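PDB 5HXA: alpha,alpha-trehalose-phosphate synthase (UDP-forming) from Burkholderia xenovorans, which belongs to glycosyltransferase family 20 and is an enzyme built on the GT-B fold, with two Rossmann-like domains facing each other. Local coordinates for residues A112-V117 with L142-R147; G235-A240 with N448-R453; K277-R282 with Q321-E326. All coordinates share one frame; numbering follows the deposited sequence.

Interaction 1 (A112-V117 with L142-R147)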
# COMPACT_ATOMS: atom_id res chain seq x y z
N ALA A 112 7.92 19.09 -12.40
CA ALA A 112 8.57 19.80 -13.49
C ALA A 112 10.03 20.09 -13.17
O ALA A 112 10.90 19.96 -14.04
CB ALA A 112 7.83 21.11 -13.81
N GLY A 113 10.32 20.49 -11.93
CA GLY A 113 11.71 20.72 -11.54
C GLY A 113 12.52 19.44 -11.52
O GLY A 113 13.70 19.43 -11.90
N TYR A 114 11.92 18.34 -11.06
CA TYR A 114 12.55 17.03 -11.13
C TYR A 114 12.98 16.69 -12.55
O TYR A 114 14.11 16.25 -12.79
CB TYR A 114 11.57 15.99 -10.58
CG TYR A 114 11.99 14.53 -10.62
CD1 TYR A 114 12.74 13.97 -9.59
CD2 TYR A 114 11.59 13.70 -11.67
CE1 TYR A 114 13.10 12.62 -9.61
CE2 TYR A 114 11.95 12.35 -11.70
CZ TYR A 114 12.70 11.82 -10.66
OH TYR A 114 13.05 10.49 -10.68
N GLN A 115 12.08 16.90 -13.52
CA GLN A 115 12.44 16.69 -14.92
C GLN A 115 13.50 17.69 -15.38
O GLN A 115 14.44 17.33 -16.10
CB GLN A 115 11.19 16.78 -15.80
CG GLN A 115 10.21 15.60 -15.63
CD GLN A 115 10.74 14.29 -16.24
OE1 GLN A 115 11.75 14.29 -16.95
NE2 GLN A 115 10.05 13.18 -15.97
N ARG A 116 13.36 18.96 -14.97
CA ARG A 116 14.32 19.98 -15.39
C ARG A 116 15.72 19.68 -14.87
O ARG A 116 16.70 19.84 -15.61
CB ARG A 116 13.85 21.36 -14.92
CG ARG A 116 14.72 22.51 -15.42
CD ARG A 116 14.26 23.87 -14.87
NE ARG A 116 14.25 23.90 -13.41
CZ ARG A 116 13.15 23.92 -12.66
NH1 ARG A 116 11.95 23.92 -13.23
NH2 ARG A 116 13.25 23.94 -11.34
N VAL A 117 15.83 19.25 -13.62
CA VAL A 117 17.16 18.95 -13.08
C VAL A 117 17.77 17.75 -13.79
O VAL A 117 18.95 17.76 -14.15
CB VAL A 117 17.08 18.74 -11.55
CG1 VAL A 117 18.34 18.06 -11.03
CG2 VAL A 117 16.86 20.08 -10.86
N LEU A 142 16.86 9.78 -10.28
CA LEU A 142 17.36 9.85 -11.65
C LEU A 142 16.61 8.90 -12.59
O LEU A 142 17.16 8.46 -13.60
CB LEU A 142 18.86 9.56 -11.66
CG LEU A 142 19.69 10.56 -10.83
CD1 LEU A 142 21.13 10.11 -10.61
CD2 LEU A 142 19.66 11.94 -11.50
N LEU A 143 15.36 8.57 -12.27
CA LEU A 143 14.57 7.72 -13.16
C LEU A 143 14.56 8.17 -14.62
O LEU A 143 14.69 7.30 -15.50
CB LEU A 143 13.12 7.61 -12.65
CG LEU A 143 12.93 6.96 -11.28
CD1 LEU A 143 11.45 7.02 -10.88
CD2 LEU A 143 13.42 5.52 -11.30
N PRO A 144 14.40 9.45 -14.96
CA PRO A 144 14.33 9.82 -16.39
C PRO A 144 15.66 10.21 -17.01
O PRO A 144 15.66 10.69 -18.15
CB PRO A 144 13.38 11.03 -16.36
CG PRO A 144 13.62 11.67 -15.05
CD PRO A 144 14.05 10.59 -14.09
N PHE A 145 16.78 9.97 -16.32
CA PHE A 145 18.08 10.47 -16.78
C PHE A 145 18.51 9.85 -18.11
O PHE A 145 19.07 10.54 -18.97
CB PHE A 145 19.13 10.21 -15.69
CG PHE A 145 20.42 10.95 -15.90
CD1 PHE A 145 20.52 12.31 -15.62
CD2 PHE A 145 21.54 10.28 -16.37
CE1 PHE A 145 21.72 12.99 -15.82
CE2 PHE A 145 22.74 10.96 -16.57
CZ PHE A 145 22.83 12.31 -16.29
N ALA A 146 18.26 8.55 -18.29
CA ALA A 146 18.65 7.93 -19.57
C ALA A 146 17.82 8.50 -20.72
O ALA A 146 18.35 8.69 -21.83
CB ALA A 146 18.50 6.42 -19.51
N ARG A 147 16.54 8.78 -20.50
CA ARG A 147 15.74 9.36 -21.58
C ARG A 147 16.24 10.76 -21.93
O ARG A 147 16.31 11.13 -23.11
CB ARG A 147 14.26 9.40 -21.21
CG ARG A 147 13.42 10.05 -22.31
CD ARG A 147 11.94 9.75 -22.20
NE ARG A 147 11.20 10.28 -23.35
CZ ARG A 147 10.89 9.59 -24.44
NH1 ARG A 147 11.26 8.32 -24.56
NH2 ARG A 147 10.21 10.16 -25.43
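The Tyr114 ring brings its CE2 corner obliquely against Pro144, with CE2 3.6 Å from Pro144 CD. The second flat group, the carboxamide of Gln115, comes up to the other end of the proline ring, its OE1 3.7 Å from Pro144 CB. Its chain bends at chi2 (-72°), which turns the amide toward the proline, while NE2 hydrogen-bonds Tyr111 OH one helical turn earlier. The Tyr114 ring stands off the helix with CG anti to the backbone N (chi1 177°), and Tyr114 OH ends 3.5 Å from Leu143 CB. Leu143 N gives that oxygen a weak, bent hydrogen bond (3.4 Å to Tyr114 OH, 138°), and Tyr114 OH has a further partner in the carbonyl O of Tyr140, its strongest polar contact. Pro144 sits at the N-cap of helix 145-151, inside a type I turn from Leu142 to Phe145. The contact therefore lays helix 108-126 against the turn that follows strand 134-138. Tyr114 also rests on Ser89 and Leu93 of helix 78-97, and helix 178-185 covers Leu143 with Met185 and Pro144 with Ala184.

Interaction 2 (G235-A240 with N448-R453)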
# COMPACT_ATOMS: atom_id res chain seq x y z
N GLY A 235 25.46 -6.49 -1.91
CA GLY A 235 26.11 -7.23 -0.86
C GLY A 235 27.05 -6.37 -0.03
O GLY A 235 27.06 -5.14 -0.11
N ILE A 236 27.85 -7.06 0.78
CA ILE A 236 28.87 -6.45 1.61
C ILE A 236 30.18 -7.20 1.38
O ILE A 236 30.24 -8.12 0.58
CB ILE A 236 28.50 -6.46 3.11
CG1 ILE A 236 28.39 -7.90 3.62
CG2 ILE A 236 27.20 -5.70 3.35
CD1 ILE A 236 28.31 -8.00 5.14
N TYR A 237 31.23 -6.79 2.10
CA TYR A 237 32.46 -7.56 2.21
C TYR A 237 32.50 -8.16 3.61
O TYR A 237 33.03 -7.54 4.54
CB TYR A 237 33.69 -6.68 1.96
CG TYR A 237 33.82 -6.22 0.52
CD1 TYR A 237 34.00 -7.13 -0.51
CD2 TYR A 237 33.75 -4.87 0.20
CE1 TYR A 237 34.11 -6.72 -1.83
CE2 TYR A 237 33.87 -4.44 -1.13
CZ TYR A 237 34.04 -5.37 -2.13
OH TYR A 237 34.16 -4.95 -3.44
N PRO A 238 31.96 -9.37 3.81
CA PRO A 238 31.73 -9.85 5.19
C PRO A 238 33.01 -10.07 5.98
O PRO A 238 33.03 -9.82 7.19
CB PRO A 238 30.97 -11.18 4.99
CG PRO A 238 30.77 -11.35 3.51
CD PRO A 238 31.64 -10.38 2.78
N ASP A 239 34.09 -10.53 5.35
CA ASP A 239 35.31 -10.75 6.11
C ASP A 239 36.03 -9.44 6.43
O ASP A 239 36.70 -9.35 7.47
CB ASP A 239 36.23 -11.72 5.35
CG ASP A 239 35.62 -13.11 5.22
OD1 ASP A 239 35.03 -13.61 6.20
OD2 ASP A 239 35.73 -13.70 4.13
N ALA A 240 35.89 -8.43 5.58
CA ALA A 240 36.41 -7.11 5.94
C ALA A 240 35.64 -6.52 7.12
O ALA A 240 36.23 -5.89 8.01
CB ALA A 240 36.33 -6.17 4.73
N ASN A 448 29.12 -11.43 -2.56
CA ASN A 448 29.66 -10.24 -1.91
C ASN A 448 29.54 -9.03 -2.84
O ASN A 448 29.11 -9.14 -4.00
CB ASN A 448 31.11 -10.48 -1.48
CG ASN A 448 32.06 -10.70 -2.66
OD1 ASN A 448 32.25 -9.81 -3.48
ND2 ASN A 448 32.66 -11.88 -2.73
N LEU A 449 29.94 -7.87 -2.33
CA LEU A 449 29.75 -6.62 -3.06
C LEU A 449 30.46 -6.62 -4.41
O LEU A 449 29.96 -6.01 -5.37
CB LEU A 449 30.23 -5.45 -2.20
CG LEU A 449 29.97 -4.04 -2.70
CD1 LEU A 449 28.49 -3.85 -3.00
CD2 LEU A 449 30.46 -3.04 -1.66
N SER A 450 31.62 -7.29 -4.52
CA SER A 450 32.29 -7.34 -5.82
C SER A 450 31.46 -8.10 -6.84
O SER A 450 31.42 -7.72 -8.02
CB SER A 450 33.67 -7.99 -5.69
OG SER A 450 34.58 -7.11 -5.06
N VAL A 451 30.81 -9.19 -6.41
CA VAL A 451 29.95 -9.95 -7.32
C VAL A 451 28.81 -9.07 -7.82
O VAL A 451 28.49 -9.06 -9.01
CB VAL A 451 29.42 -11.22 -6.63
CG1 VAL A 451 28.36 -11.91 -7.49
CG2 VAL A 451 30.57 -12.18 -6.34
N TRP A 452 28.20 -8.30 -6.92
CA TRP A 452 27.15 -7.37 -7.31
C TRP A 452 27.62 -6.43 -8.41
O TRP A 452 26.98 -6.30 -9.46
CB TRP A 452 26.70 -6.58 -6.08
CG TRP A 452 25.75 -5.46 -6.37
CD1 TRP A 452 24.41 -5.57 -6.60
CD2 TRP A 452 26.05 -4.06 -6.45
NE1 TRP A 452 23.86 -4.34 -6.82
CE2 TRP A 452 24.84 -3.38 -6.73
CE3 TRP A 452 27.22 -3.31 -6.32
CZ2 TRP A 452 24.77 -2.00 -6.88
CZ3 TRP A 452 27.15 -1.92 -6.45
CH2 TRP A 452 25.93 -1.28 -6.74
N ARG A 453 28.74 -5.76 -8.17
CA ARG A 453 29.26 -4.80 -9.13
C ARG A 453 29.67 -5.48 -10.43
O ARG A 453 29.38 -4.99 -11.53
CB ARG A 453 30.45 -4.05 -8.52
CG ARG A 453 31.28 -3.27 -9.51
CD ARG A 453 32.70 -3.81 -9.53
NE ARG A 453 33.37 -3.62 -8.25
CZ ARG A 453 34.41 -4.35 -7.83
NH1 ARG A 453 34.88 -5.34 -8.58
NH2 ARG A 453 34.95 -4.09 -6.65
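The two backbones come closest at Gly235 and Leu449, whose CA atoms lie 4.3 Å apart, and Leu449 N, in the first turn of its helix, hydrogen-bonds Ile236 O at 2.9 Å from well above the carbonyl plane. Gly235 brings no side chain into this close approach, and Leu449 CD1 lies 3.5 Å from Gly235 O. Leu449 CB sits over one face of the Tyr237 ring, a CH-pi contact 4.0 Å from the centroid, while its CD2 touches the ring rim at CE2 (3.7 Å to Tyr237 CE2). At the ring edge, nearly in plane, Ser450 OG and Tyr237 OH share a 2.7 Å hydrogen bond in which either could be the donor. Asn448 caps the helix: OD1 accepts from Ser450 N and, at longer range, from Val451 N, two weak capping bonds. Chi1 of 65° folds its CG between the backbone N and the carbonyl carbon, over the helix start, and ND2 bonds Arg445 O. Ile236 faces helices 375-382 and 430-446, whereas Trp452 packs on Phe161 and Trp136. The contact thus lies where the linker leaving the N-terminal domain meets the C-terminal helix returning to it, the double interdomain crossing characteristic of GT-B enzymes.

Interaction 3 (K277-R282 with Q321-E326)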
# COMPACT_ATOMS: atom_id res chain seq x y z
N LYS A 277 11.03 2.31 8.72
CA LYS A 277 11.84 1.46 9.57
C LYS A 277 11.04 0.78 10.68
O LYS A 277 11.55 -0.15 11.29
CB LYS A 277 13.00 2.26 10.18
CG LYS A 277 13.88 2.95 9.13
CD LYS A 277 14.57 1.91 8.25
CE LYS A 277 15.41 2.57 7.16
NZ LYS A 277 16.23 1.54 6.45
N GLY A 278 9.82 1.23 10.95
CA GLY A 278 9.01 0.60 11.99
C GLY A 278 9.63 0.62 13.38
O GLY A 278 9.59 -0.38 14.09
N LEU A 279 10.19 1.76 13.78
CA LEU A 279 10.86 1.80 15.07
C LEU A 279 9.85 1.76 16.21
O LEU A 279 10.14 1.16 17.26
CB LEU A 279 11.77 3.03 15.16
CG LEU A 279 12.88 3.05 14.09
CD1 LEU A 279 13.78 4.30 14.20
CD2 LEU A 279 13.72 1.76 14.11
N VAL A 280 8.67 2.35 16.04
CA VAL A 280 7.64 2.23 17.07
C VAL A 280 7.27 0.77 17.30
O VAL A 280 7.15 0.31 18.44
CB VAL A 280 6.40 3.06 16.69
CG1 VAL A 280 5.22 2.67 17.56
CG2 VAL A 280 6.68 4.56 16.84
N GLU A 281 7.09 0.01 16.21
CA GLU A 281 6.79 -1.41 16.35
C GLU A 281 7.94 -2.15 17.02
O GLU A 281 7.71 -3.07 17.82
CB GLU A 281 6.48 -2.02 14.98
CG GLU A 281 5.14 -1.57 14.35
CD GLU A 281 5.22 -0.20 13.66
OE1 GLU A 281 6.29 0.43 13.68
OE2 GLU A 281 4.19 0.23 13.11
N ARG A 282 9.18 -1.79 16.68
CA ARG A 282 10.32 -2.41 17.35
C ARG A 282 10.25 -2.21 18.85
O ARG A 282 10.46 -3.16 19.62
CB ARG A 282 11.64 -1.86 16.79
CG ARG A 282 12.23 -2.77 15.74
CD ARG A 282 13.49 -2.22 15.20
NE ARG A 282 13.36 -1.92 13.79
CZ ARG A 282 14.39 -1.64 13.02
NH1 ARG A 282 15.61 -1.64 13.54
NH2 ARG A 282 14.20 -1.37 11.73
N GLN A 321 8.95 12.45 17.13
CA GLN A 321 8.23 12.74 18.37
C GLN A 321 7.46 11.52 18.86
O GLN A 321 7.44 11.23 20.06
CB GLN A 321 7.27 13.92 18.18
CG GLN A 321 7.93 15.23 17.86
CD GLN A 321 6.91 16.28 17.42
OE1 GLN A 321 5.71 16.09 17.59
NE2 GLN A 321 7.39 17.37 16.84
N THR A 322 6.82 10.80 17.94
CA THR A 322 6.13 9.57 18.31
C THR A 322 7.08 8.57 18.95
O THR A 322 6.79 8.01 20.01
CB THR A 322 5.46 8.95 17.07
OG1 THR A 322 4.54 9.89 16.52
CG2 THR A 322 4.72 7.68 17.44
N LEU A 323 8.21 8.30 18.29
CA LEU A 323 9.18 7.35 18.81
C LEU A 323 9.72 7.78 20.17
O LEU A 323 9.87 6.96 21.08
CB LEU A 323 10.33 7.19 17.81
CG LEU A 323 11.29 6.06 18.15
CD1 LEU A 323 10.55 4.72 18.01
CD2 LEU A 323 12.53 6.12 17.27
N GLU A 324 10.05 9.07 20.30
CA GLU A 324 10.58 9.57 21.57
C GLU A 324 9.58 9.38 22.71
O GLU A 324 9.95 8.97 23.81
CB GLU A 324 10.99 11.04 21.40
CG GLU A 324 12.30 11.13 20.61
CD GLU A 324 12.66 12.50 20.10
OE1 GLU A 324 13.79 12.62 19.56
OE2 GLU A 324 11.87 13.46 20.24
N GLY A 325 8.29 9.62 22.44
CA GLY A 325 7.28 9.38 23.46
C GLY A 325 7.14 7.91 23.82
O GLY A 325 6.88 7.57 24.98
N GLU A 326 7.29 7.01 22.83
CA GLU A 326 7.20 5.58 23.11
C GLU A 326 8.36 5.11 23.98
O GLU A 326 8.17 4.30 24.89
CB GLU A 326 7.14 4.77 21.80
CG GLU A 326 5.76 4.68 21.18
CD GLU A 326 4.74 3.99 22.08
OE1 GLU A 326 3.99 4.68 22.78
OE2 GLU A 326 4.72 2.75 22.10
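Leu323 pushes its branched end into the first turn of helix 279-292, with CD1 3.5 Å from Leu279 CB and 3.6 Å from Val280 N. Its other methyl, CD2, lies 3.8 Å from Leu279 CD1, the two leucine side chains meeting at a slant. Leu323 CG is anti to the backbone N (chi1 -171°), which carries both methyls across the interface. Val280 splits its branches between neighbours. CG2 meets Thr322 CG2 at 3.7 Å, methyl to methyl, and also borders Leu323 CD1 (4.0 Å), whereas CG1 reaches the aliphatic Glu326 CG at a looser 4.2 Å. Val280 CA and Leu323 CA are only 5.6 Å apart, so the helices are in close apposition at this point.

Both helices belong to the Rossmann-like C-terminal domain. They form the successive beta-alpha-beta connections from strand 265-270 to 300-305 and on to 342-345, and because the strands are added in one direction the helices pack side by side on the same side of the parallel sheet.

Around this apolar centre the polar ends turn to other partners: Thr322 OG1 bonds Arg318 O within its own helix, while the Glu326 carboxylate pairs with Arg329 and also accepts from Gln284 NE2, the latter linking the two helices again one turn further along. Leu279 CD2 lies over the centre of one face of the Arg282 guanidinium. That group is held by a bond from NH2 to Lys277 O (3.0 Å, 139°), which uses an in-plane carbonyl lone pair although the oxygen is tilted from the guanidinium plane. Arg282 NH2 further forms a salt bridge with Asp271 and NH1 bonds Ser269 OG, fastening the helix start to the end of strand 265-270, while Lys277 NZ pairs with Asp271 and Asp371.

From the N terminus, interaction 1 comes first, closing a loop of 24 residues that carries strand 134-138 and joining helix 108-126 to the start of helix 145-151 within the N-terminal domain. Interaction 2 opens at 235-240, where the chain passes to the C-terminal domain, and closes only at 448-453, when the chain comes back, bridging 207 residues. Interaction 3 is nested inside that long loop and ties two helices of the C-terminal domain. Interaction 1 closes before either of the others opens, and none cross. The contacts do not touch: the nearest atoms of interactions 1 and 2 are about 13 Å apart, and interactions 2 and 3 lie on opposite sides of the chain's centre.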